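Local coordinates for angiotensin-converting enzyme (PDB 6S1Y), which is a zinc metallopeptidase of the angiotensin-converting enzyme family from the malaria mosquito that probably removes dipeptides from the C-terminal end of peptides, at residues F203-L217 and K566-Y580. Residues are numbered along the deposited sequence; the frame is centred on the assembly and turned at random. Where two conformers were deposited one is given.
Sequences FEQQVDDVIEQIRPL and KMSADAILEYFDPLY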
ATOM      1  N   PHE A 203      -5.201  -1.656 -19.446  1.00 51.59           N
ATOM      2  CA  PHE A 203      -4.784  -1.996 -18.092  1.00 51.69           C
ATOM      3  C   PHE A 203      -5.977  -2.225 -17.168  1.00 48.31           C
ATOM      4  O   PHE A 203      -5.938  -3.112 -16.309  1.00 47.44           O
ATOM      5  CB  PHE A 203      -3.880  -0.918 -17.501  1.00 50.56           C
ATOM      6  CG  PHE A 203      -3.037  -1.409 -16.361  1.00 48.64           C
ATOM      7  CD1 PHE A 203      -2.009  -2.319 -16.587  1.00 48.31           C
ATOM      8  CD2 PHE A 203      -3.294  -0.986 -15.063  1.00 46.59           C
ATOM      9  CE1 PHE A 203      -1.228  -2.792 -15.529  1.00 49.13           C
ATOM     10  CE2 PHE A 203      -2.517  -1.432 -13.996  1.00 48.26           C
ATOM     11  CZ  PHE A 203      -1.476  -2.344 -14.220  1.00 46.82           C
ATOM     12  N   GLU A 204      -7.042  -1.442 -17.307  1.00 49.30           N
ATOM     13  CA  GLU A 204      -8.215  -1.700 -16.478  1.00 49.70           C
ATOM     14  C   GLU A 204      -8.706  -3.132 -16.672  1.00 50.45           C
ATOM     15  O   GLU A 204      -9.083  -3.803 -15.707  1.00 50.01           O
ATOM     16  CB  GLU A 204      -9.325  -0.708 -16.782  1.00 50.38           C
ATOM     17  CG  GLU A 204     -10.479  -0.875 -15.836  1.00 52.50           C
ATOM     18  CD  GLU A 204     -11.393   0.309 -15.830  1.00 52.05           C
ATOM     19  OE1 GLU A 204     -11.180   1.208 -16.675  1.00 50.01           O
ATOM     20  OE2 GLU A 204     -12.314   0.334 -14.967  1.00 54.80           O
ATOM     21  N   GLN A 205      -8.656  -3.640 -17.908  1.00 50.22           N
ATOM     22  CA  GLN A 205      -9.106  -5.002 -18.157  1.00 49.41           C
ATOM     23  C   GLN A 205      -8.149  -6.013 -17.542  1.00 48.71           C
ATOM     24  O   GLN A 205      -8.575  -7.041 -17.010  1.00 48.70           O
ATOM     25  CB  GLN A 205      -9.245  -5.243 -19.660  1.00 49.64           C
ATOM     26  CG  GLN A 205      -9.873  -6.584 -20.002  1.00 49.52           C
ATOM     27  CD  GLN A 205     -11.301  -6.693 -19.489  1.00 51.86           C
ATOM     28  OE1 GLN A 205     -12.180  -5.908 -19.883  1.00 51.04           O
ATOM     29  NE2 GLN A 205     -11.536  -7.666 -18.599  1.00 51.33           N
ATOM     30  N   GLN A 206      -6.851  -5.745 -17.606  1.00 49.29           N
ATOM     31  CA  GLN A 206      -5.888  -6.670 -17.028  1.00 48.70           C
ATOM     32  C   GLN A 206      -6.142  -6.873 -15.548  1.00 48.22           C
ATOM     33  O   GLN A 206      -5.957  -7.977 -15.017  1.00 48.37           O
ATOM     34  CB  GLN A 206      -4.474  -6.157 -17.257  1.00 50.90           C
ATOM     35  CG  GLN A 206      -4.116  -6.038 -18.738  1.00 54.77           C
ATOM     36  CD  GLN A 206      -2.666  -5.659 -18.933  1.00 56.13           C
ATOM     37  OE1 GLN A 206      -1.782  -6.122 -18.192  1.00 49.90           O
ATOM     38  NE2 GLN A 206      -2.414  -4.793 -19.909  1.00 54.67           N
ATOM     39  N   VAL A 207      -6.580  -5.813 -14.859  1.00 48.13           N
ATOM     40  CA  VAL A 207      -6.818  -5.896 -13.420  1.00 48.72           C
ATOM     41  C   VAL A 207      -8.063  -6.723 -13.130  1.00 46.70           C
ATOM     42  O   VAL A 207      -8.070  -7.562 -12.219  1.00 44.23           O
ATOM     43  CB  VAL A 207      -6.921  -4.474 -12.838  1.00 46.71           C
ATOM     44  CG1 VAL A 207      -7.524  -4.537 -11.460  1.00 48.53           C
ATOM     45  CG2 VAL A 207      -5.536  -3.824 -12.801  1.00 47.32           C
ATOM     46  N   ASP A 208      -9.137  -6.493 -13.895  1.00 46.95           N
ATOM     47  CA  ASP A 208     -10.307  -7.368 -13.830  1.00 47.16           C
ATOM     48  C   ASP A 208      -9.916  -8.822 -14.096  1.00 46.61           C
ATOM     49  O   ASP A 208     -10.406  -9.740 -13.432  1.00 45.75           O
ATOM     50  CB  ASP A 208     -11.365  -6.922 -14.843  1.00 48.12           C
ATOM     51  CG  ASP A 208     -11.942  -5.539 -14.551  1.00 53.57           C
ATOM     52  OD1 ASP A 208     -11.705  -4.954 -13.460  1.00 53.82           O
ATOM     53  OD2 ASP A 208     -12.659  -5.021 -15.437  1.00 57.78           O
ATOM     54  N   ASP A 209      -9.037  -9.064 -15.061  1.00 45.92           N
ATOM     55  CA  ASP A 209      -8.665 -10.448 -15.344  1.00 46.04           C
ATOM     56  C   ASP A 209      -7.911 -11.076 -14.179  1.00 46.60           C
ATOM     57  O   ASP A 209      -8.079 -12.268 -13.901  1.00 46.64           O
ATOM     58  CB  ASP A 209      -7.817 -10.534 -16.607  1.00 48.87           C
ATOM     59  CG  ASP A 209      -8.585 -10.165 -17.848  1.00 51.52           C
ATOM     60  OD1 ASP A 209      -9.836 -10.042 -17.788  1.00 52.76           O
ATOM     61  OD2 ASP A 209      -7.917  -9.993 -18.889  1.00 54.17           O
ATOM     62  N   VAL A 210      -7.059 -10.310 -13.487  1.00 45.55           N
ATOM     63  CA  VAL A 210      -6.354 -10.888 -12.347  1.00 45.20           C
ATOM     64  C   VAL A 210      -7.335 -11.198 -11.220  1.00 43.87           C
ATOM     65  O   VAL A 210      -7.246 -12.250 -10.571  1.00 41.44           O
ATOM     66  CB  VAL A 210      -5.218  -9.960 -11.879  1.00 45.89           C
ATOM     67  CG1 VAL A 210      -4.655 -10.451 -10.575  1.00 44.67           C
ATOM     68  CG2 VAL A 210      -4.132  -9.881 -12.967  1.00 47.22           C
ATOM     69  N   ILE A 211      -8.295 -10.304 -10.979  1.00 43.59           N
ATOM     70  CA  ILE A 211      -9.285 -10.545  -9.926  1.00 44.43           C
ATOM     71  C   ILE A 211     -10.043 -11.836 -10.192  1.00 44.61           C
ATOM     72  O   ILE A 211     -10.310 -12.611  -9.268  1.00 42.36           O
ATOM     73  CB  ILE A 211     -10.251  -9.357  -9.802  1.00 45.25           C
ATOM     74  CG1 ILE A 211      -9.667  -8.295  -8.875  1.00 46.04           C
ATOM     75  CG2 ILE A 211     -11.585  -9.818  -9.243  1.00 43.66           C
ATOM     76  CD1 ILE A 211      -9.554  -8.741  -7.383  1.00 42.10           C
ATOM     77  N   GLU A 212     -10.393 -12.100 -11.457  1.00 44.56           N
ATOM     78  CA  GLU A 212     -11.137 -13.316 -11.756  1.00 44.92           C
ATOM     79  C   GLU A 212     -10.283 -14.562 -11.586  1.00 44.52           C
ATOM     80  O   GLU A 212     -10.812 -15.615 -11.218  1.00 46.04           O
ATOM     81  CB  GLU A 212     -11.716 -13.254 -13.176  1.00 49.05           C
ATOM     82  CG  GLU A 212     -12.611 -14.456 -13.530  1.00 54.46           C
ATOM     83  CD  GLU A 212     -13.726 -14.720 -12.501  1.00 56.71           C
ATOM     84  OE1 GLU A 212     -14.234 -13.760 -11.847  1.00 56.39           O
ATOM     85  OE2 GLU A 212     -14.075 -15.908 -12.342  1.00 56.91           O
ATOM     86  N   GLN A 213      -8.972 -14.475 -11.835  1.00 43.96           N
ATOM     87  CA  GLN A 213      -8.112 -15.641 -11.625  1.00 44.07           C
ATOM     88  C   GLN A 213      -7.875 -15.901 -10.147  1.00 42.90           C
ATOM     89  O   GLN A 213      -7.725 -17.049  -9.734  1.00 42.27           O
ATOM     90  CB  GLN A 213      -6.761 -15.456 -12.310  1.00 44.83           C
ATOM     91  CG  GLN A 213      -6.818 -15.295 -13.816  1.00 47.35           C
ATOM     92  CD  GLN A 213      -5.448 -15.020 -14.382  1.00 49.69           C
ATOM     93  OE1 GLN A 213      -4.630 -15.929 -14.504  1.00 57.25           O
ATOM     94  NE2 GLN A 213      -5.165 -13.761 -14.682  1.00 47.82           N
ATOM     95  N   ILE A 214      -7.795 -14.835  -9.348  1.00 44.90           N
ATOM     96  CA  ILE A 214      -7.646 -14.931  -7.898  1.00 44.87           C
ATOM     97  C   ILE A 214      -8.918 -15.449  -7.221  1.00 42.70           C
ATOM     98  O   ILE A 214      -8.845 -16.179  -6.225  1.00 41.58           O
ATOM     99  CB  ILE A 214      -7.246 -13.526  -7.406  1.00 46.14           C
ATOM    100  CG1 ILE A 214      -5.807 -13.233  -7.841  1.00 46.65           C
ATOM    101  CG2 ILE A 214      -7.425 -13.348  -5.916  1.00 46.68           C
ATOM    102  CD1 ILE A 214      -4.863 -14.311  -7.504  1.00 45.16           C
ATOM    103  N   ARG A 215     -10.089 -15.118  -7.762  1.00 42.01           N
ATOM    104  CA  ARG A 215     -11.347 -15.326  -7.047  1.00 44.04           C
ATOM    105  C   ARG A 215     -11.538 -16.747  -6.527  1.00 42.46           C
ATOM    106  O   ARG A 215     -11.919 -16.896  -5.356  1.00 42.00           O
ATOM    107  CB  ARG A 215     -12.517 -14.911  -7.956  1.00 42.89           C
ATOM    108  CG  ARG A 215     -13.888 -15.019  -7.301  1.00 47.56           C
ATOM    109  CD  ARG A 215     -15.068 -14.908  -8.319  1.00 49.41           C
ATOM    110  NE  ARG A 215     -14.887 -15.832  -9.438  1.00 52.76           N
ATOM    111  CZ  ARG A 215     -15.091 -17.151  -9.360  1.00 51.89           C
ATOM    112  NH1 ARG A 215     -14.877 -17.916 -10.419  1.00 51.69           N
ATOM    113  NH2 ARG A 215     -15.497 -17.702  -8.226  1.00 50.77           N
ATOM    114  N   PRO A 216     -11.290 -17.812  -7.291  1.00 41.63           N
ATOM    115  CA  PRO A 216     -11.583 -19.144  -6.743  1.00 43.70           C
ATOM    116  C   PRO A 216     -10.743 -19.447  -5.525  1.00 41.77           C
ATOM    117  O   PRO A 216     -11.215 -20.063  -4.558  1.00 40.00           O
ATOM    118  CB  PRO A 216     -11.276 -20.098  -7.915  1.00 44.30           C
ATOM    119  CG  PRO A 216     -11.317 -19.234  -9.134  1.00 45.28           C
ATOM    120  CD  PRO A 216     -10.780 -17.893  -8.667  1.00 43.83           C
ATOM    121  N   LEU A 217      -9.485 -19.021  -5.549  1.00 41.86           N
ATOM    122  CA  LEU A 217      -8.616 -19.230  -4.399  1.00 41.28           C
ATOM    123  C   LEU A 217      -9.080 -18.370  -3.231  1.00 38.43           C
ATOM    124  O   LEU A 217      -9.240 -18.858  -2.105  1.00 35.95           O
ATOM    125  CB  LEU A 217      -7.161 -18.942  -4.809  1.00 44.62           C
ATOM    126  CG  LEU A 217      -6.827 -19.683  -6.141  1.00 49.39           C
ATOM    127  CD1 LEU A 217      -7.239 -18.944  -7.441  1.00 43.48           C
ATOM    128  CD2 LEU A 217      -5.352 -20.075  -6.245  1.00 54.68           C
ATOM    129  N   LYS A 566       5.215  -8.290 -19.045  1.00 56.22           N
ATOM    130  CA  LYS A 566       3.830  -8.058 -18.655  1.00 57.72           C
ATOM    131  C   LYS A 566       3.581  -8.489 -17.216  1.00 53.65           C
ATOM    132  O   LYS A 566       4.227  -9.397 -16.686  1.00 51.13           O
ATOM    133  CB  LYS A 566       2.870  -8.771 -19.621  1.00 60.19           C
ATOM    134  CG  LYS A 566       2.745  -8.027 -20.957  1.00 69.40           C
ATOM    135  CD  LYS A 566       1.785  -8.693 -21.937  1.00 77.48           C
ATOM    136  CE  LYS A 566       1.286  -7.701 -23.007  1.00 80.85           C
ATOM    137  NZ  LYS A 566       0.313  -6.674 -22.471  1.00 73.64           N
ATOM    138  N   MET A 567       2.663  -7.772 -16.572  1.00 52.59           N
ATOM    139  CA  MET A 567       2.095  -8.228 -15.311  1.00 51.70           C
ATOM    140  C   MET A 567       1.317  -9.519 -15.542  1.00 50.45           C
ATOM    141  O   MET A 567       0.528  -9.626 -16.491  1.00 48.96           O
ATOM    142  CB  MET A 567       1.184  -7.143 -14.744  1.00 50.53           C
ATOM    143  CG  MET A 567       0.306  -7.553 -13.584  1.00 50.37           C
ATOM    144  SD  MET A 567      -0.625  -6.126 -12.944  1.00 51.81           S
ATOM    145  CE  MET A 567      -2.110  -6.168 -13.972  1.00 51.57           C
ATOM    146  N   SER A 568       1.559 -10.504 -14.683  1.00 48.34           N
ATOM    147  CA  SER A 568       0.912 -11.798 -14.817  1.00 50.39           C
ATOM    148  C   SER A 568       0.689 -12.375 -13.437  1.00 47.35           C
ATOM    149  O   SER A 568       1.564 -12.278 -12.574  1.00 46.62           O
ATOM    150  CB  SER A 568       1.738 -12.779 -15.644  1.00 51.09           C
ATOM    151  OG  SER A 568       1.137 -14.062 -15.608  1.00 52.82           O
ATOM    152  N   ALA A 569      -0.498 -12.950 -13.234  1.00 48.79           N
ATOM    153  CA  ALA A 569      -0.833 -13.631 -11.988  1.00 48.73           C
ATOM    154  C   ALA A 569      -0.264 -15.040 -11.895  1.00 47.29           C
ATOM    155  O   ALA A 569      -0.542 -15.724 -10.900  1.00 47.73           O
ATOM    156  CB  ALA A 569      -2.352 -13.709 -11.825  1.00 49.71           C
ATOM    157  N   ASP A 570       0.503 -15.484 -12.896  0.51 47.36           N
ATOM    158  CA  ASP A 570       1.079 -16.828 -12.880  0.51 48.33           C
ATOM    159  C   ASP A 570       1.869 -17.059 -11.600  0.51 47.39           C
ATOM    160  O   ASP A 570       1.664 -18.058 -10.898  0.51 47.18           O
ATOM    161  CB  ASP A 570       1.963 -17.011 -14.126  0.51 50.86           C
ATOM    162  CG  ASP A 570       2.704 -18.352 -14.163  0.51 51.73           C
ATOM    163  OD1 ASP A 570       2.377 -19.267 -13.373  0.51 51.43           O
ATOM    164  OD2 ASP A 570       3.621 -18.482 -15.015  0.51 52.68           O
ATOM    165  N   ALA A 571       2.750 -16.113 -11.262  1.00 48.00           N
ATOM    166  CA  ALA A 571       3.646 -16.284 -10.122  1.00 47.64           C
ATOM    167  C   ALA A 571       2.867 -16.424  -8.821  1.00 44.56           C
ATOM    168  O   ALA A 571       3.124 -17.332  -8.025  1.00 45.85           O
ATOM    169  CB  ALA A 571       4.630 -15.113 -10.033  1.00 47.01           C
ATOM    170  N   ILE A 572       1.898 -15.539  -8.593  1.00 44.01           N
ATOM    171  CA  ILE A 572       1.180 -15.565  -7.318  1.00 45.45           C
ATOM    172  C   ILE A 572       0.240 -16.764  -7.234  1.00 42.72           C
ATOM    173  O   ILE A 572       0.066 -17.333  -6.154  1.00 43.06           O
ATOM    174  CB  ILE A 572       0.423 -14.238  -7.083  1.00 43.73           C
ATOM    175  CG1 ILE A 572      -0.148 -14.227  -5.669  1.00 44.09           C
ATOM    176  CG2 ILE A 572      -0.680 -14.028  -8.093  1.00 42.91           C
ATOM    177  CD1 ILE A 572      -0.922 -12.961  -5.308  1.00 45.00           C
ATOM    178  N   LEU A 573      -0.350 -17.199  -8.349  1.00 44.84           N
ATOM    179  CA  LEU A 573      -1.134 -18.438  -8.313  1.00 45.29           C
ATOM    180  C   LEU A 573      -0.260 -19.652  -8.034  1.00 44.15           C
ATOM    181  O   LEU A 573      -0.693 -20.577  -7.338  1.00 45.34           O
ATOM    182  CB  LEU A 573      -1.890 -18.640  -9.628  1.00 45.97           C
ATOM    183  CG  LEU A 573      -2.986 -17.602  -9.882  1.00 47.22           C
ATOM    184  CD1 LEU A 573      -3.587 -17.750 -11.293  1.00 47.79           C
ATOM    185  CD2 LEU A 573      -4.061 -17.726  -8.821  1.00 46.05           C
ATOM    186  N   GLU A 574       0.983 -19.669  -8.536  1.00 45.64           N
ATOM    187  CA  GLU A 574       1.902 -20.757  -8.188  1.00 45.27           C
ATOM    188  C   GLU A 574       2.249 -20.717  -6.707  1.00 44.70           C
ATOM    189  O   GLU A 574       2.329 -21.767  -6.050  1.00 42.65           O
ATOM    190  CB  GLU A 574       3.184 -20.671  -9.033  1.00 49.15           C
ATOM    191  CG  GLU A 574       4.213 -21.784  -8.748  1.00 52.13           C
ATOM    192  CD  GLU A 574       5.545 -21.621  -9.514  1.00 58.59           C
ATOM    193  OE1 GLU A 574       5.640 -20.774 -10.439  1.00 56.83           O
ATOM    194  OE2 GLU A 574       6.513 -22.347  -9.162  1.00 61.58           O
ATOM    195  N   TYR A 575       2.489 -19.513  -6.177  1.00 43.22           N
ATOM    196  CA  TYR A 575       2.882 -19.373  -4.780  1.00 44.06           C
ATOM    197  C   TYR A 575       1.837 -19.980  -3.859  1.00 42.92           C
ATOM    198  O   TYR A 575       2.167 -20.692  -2.901  1.00 41.98           O
ATOM    199  CB  TYR A 575       3.086 -17.882  -4.463  1.00 44.16           C
ATOM    200  CG  TYR A 575       3.603 -17.576  -3.080  1.00 41.44           C
ATOM    201  CD1 TYR A 575       2.726 -17.444  -2.008  1.00 41.51           C
ATOM    202  CD2 TYR A 575       4.954 -17.378  -2.852  1.00 45.05           C
ATOM    203  CE1 TYR A 575       3.181 -17.147  -0.736  1.00 43.64           C
ATOM    204  CE2 TYR A 575       5.434 -17.083  -1.570  1.00 46.62           C
ATOM    205  CZ  TYR A 575       4.528 -16.966  -0.516  1.00 45.18           C
ATOM    206  OH  TYR A 575       4.955 -16.678   0.747  1.00 43.72           O
ATOM    207  N   PHE A 576       0.564 -19.705  -4.146  1.00 42.82           N
ATOM    208  CA  PHE A 576      -0.553 -20.172  -3.337  1.00 43.28           C
ATOM    209  C   PHE A 576      -1.213 -21.441  -3.875  1.00 43.11           C
ATOM    210  O   PHE A 576      -2.323 -21.763  -3.453  1.00 42.59           O
ATOM    211  CB  PHE A 576      -1.621 -19.081  -3.214  1.00 40.23           C
ATOM    212  CG  PHE A 576      -1.205 -17.940  -2.360  1.00 39.68           C
ATOM    213  CD1 PHE A 576      -1.024 -18.109  -1.010  1.00 39.34           C
ATOM    214  CD2 PHE A 576      -0.948 -16.698  -2.917  1.00 41.84           C
ATOM    215  CE1 PHE A 576      -0.609 -17.060  -0.233  1.00 40.93           C
ATOM    216  CE2 PHE A 576      -0.525 -15.647  -2.132  1.00 40.16           C
ATOM    217  CZ  PHE A 576      -0.361 -15.824  -0.807  1.00 38.68           C
ATOM    218  N   ASP A 577      -0.577 -22.168  -4.791  1.00 43.71           N
ATOM    219  CA  ASP A 577      -1.295 -23.354  -5.257  1.00 42.95           C
ATOM    220  C   ASP A 577      -1.359 -24.431  -4.175  1.00 42.46           C
ATOM    221  O   ASP A 577      -2.397 -25.082  -4.043  1.00 43.45           O
ATOM    222  CB  ASP A 577      -0.682 -23.940  -6.531  1.00 42.88           C
ATOM    223  CG  ASP A 577      -1.524 -25.092  -7.094  1.00 47.82           C
ATOM    224  OD1 ASP A 577      -2.634 -24.846  -7.637  1.00 46.54           O
ATOM    225  OD2 ASP A 577      -1.099 -26.256  -6.926  1.00 51.62           O
ATOM    226  N   PRO A 578      -0.293 -24.682  -3.404  1.00 42.10           N
ATOM    227  CA  PRO A 578      -0.415 -25.714  -2.355  1.00 42.13           C
ATOM    228  C   PRO A 578      -1.501 -25.383  -1.336  1.00 42.83           C
ATOM    229  O   PRO A 578      -2.228 -26.279  -0.881  1.00 43.03           O
ATOM    230  CB  PRO A 578       0.989 -25.752  -1.726  1.00 44.06           C
ATOM    231  CG  PRO A 578       1.910 -25.217  -2.808  1.00 42.93           C
ATOM    232  CD  PRO A 578       1.090 -24.169  -3.529  1.00 42.40           C
ATOM    233  N   LEU A 579      -1.654 -24.108  -0.982  1.00 40.42           N
ATOM    234  CA  LEU A 579      -2.732 -23.731  -0.082  1.00 41.22           C
ATOM    235  C   LEU A 579      -4.088 -23.961  -0.744  1.00 40.58           C
ATOM    236  O   LEU A 579      -5.007 -24.513  -0.126  1.00 39.26           O
ATOM    237  CB  LEU A 579      -2.588 -22.269   0.340  1.00 39.98           C
ATOM    238  CG  LEU A 579      -3.723 -21.724   1.218  1.00 39.87           C
ATOM    239  CD1 LEU A 579      -3.721 -22.468   2.562  1.00 38.88           C
ATOM    240  CD2 LEU A 579      -3.617 -20.208   1.438  1.00 38.44           C
ATOM    241  N   TYR A 580      -4.221 -23.543  -2.007  1.00 39.94           N
ATOM    242  CA  TYR A 580      -5.472 -23.723  -2.745  1.00 42.45           C
ATOM    243  C   TYR A 580      -5.902 -25.180  -2.770  1.00 42.03           C
ATOM    244  O   TYR A 580      -7.088 -25.474  -2.576  1.00 41.92           O
ATOM    245  CB  TYR A 580      -5.303 -23.209  -4.174  1.00 43.49           C
ATOM    246  CG  TYR A 580      -6.529 -23.305  -5.056  1.00 45.07           C
ATOM    247  CD1 TYR A 580      -7.777 -22.918  -4.594  1.00 43.95           C
ATOM    248  CD2 TYR A 580      -6.432 -23.736  -6.387  1.00 47.36           C
ATOM    249  CE1 TYR A 580      -8.907 -22.976  -5.415  1.00 44.04           C
ATOM    250  CE2 TYR A 580      -7.567 -23.790  -7.222  1.00 46.32           C
ATOM    251  CZ  TYR A 580      -8.798 -23.408  -6.729  1.00 45.25           C
ATOM    252  OH  TYR A 580      -9.917 -23.475  -7.548  1.00 49.10           O
TER
HETATM  253  O   HOH W   1      -1.712  -8.497 -17.104  1.00 52.87           O
HETATM  254  O   HOH W   2      -2.435 -13.026 -15.199  1.00 52.23           O
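L217 lies over one face of the Y580 ring and M567 reaches the F203 ring, and between these two ends the mainly alpha-helical fold of the angiotensin-converting enzyme family lays a loop, helix 570-575 and the start of helix 577-590 along helix 203-233. The axes of 203-217 and 570-575 run in the same direction, only 8° apart and 10.8 Å from each other, an example of segments joined by apolar side chains with water serving the polar margin. At the first end, M567 packs its methyl group on F203, CE lying 3.8 Å from CE1, while SD makes an oblique Met-aromatic contact with the ring. Its CG is anti to the backbone N (chi1 168°), and the bend at the last torsion turns CE in among F203, Q206, V207 and V210. In the middle, I214 brings CD1 to 3.7 Å from L573 CD2, which also packs against both methyl groups of L217; L573 CD1 touches OE1 and CB of Q213, crossed at about a right angle. M567 and I572 also touch helix 495-514, which carries Y497 of the ligand pocket; with the I572 side chain about 14 Å from the ligand, this is packing behind the pocket. L217 crosses Y580 at about a right angle, with CG 3.8 Å from the ring centroid and 14° off the normal, a CH-pi contact. No direct hydrogen bond spans the segments; two waters do this work instead. One donates to both Q206 OE1 and M567 O, while the Q206 amide nitrogen turns back to T202. The second accepts from Q213 NE2 and from A569 N, the latter at 2.8 Å from the water oxygen. One residue earlier, S568 OG caps the start of helix 570-575, accepting from D570 N at 3.1 Å.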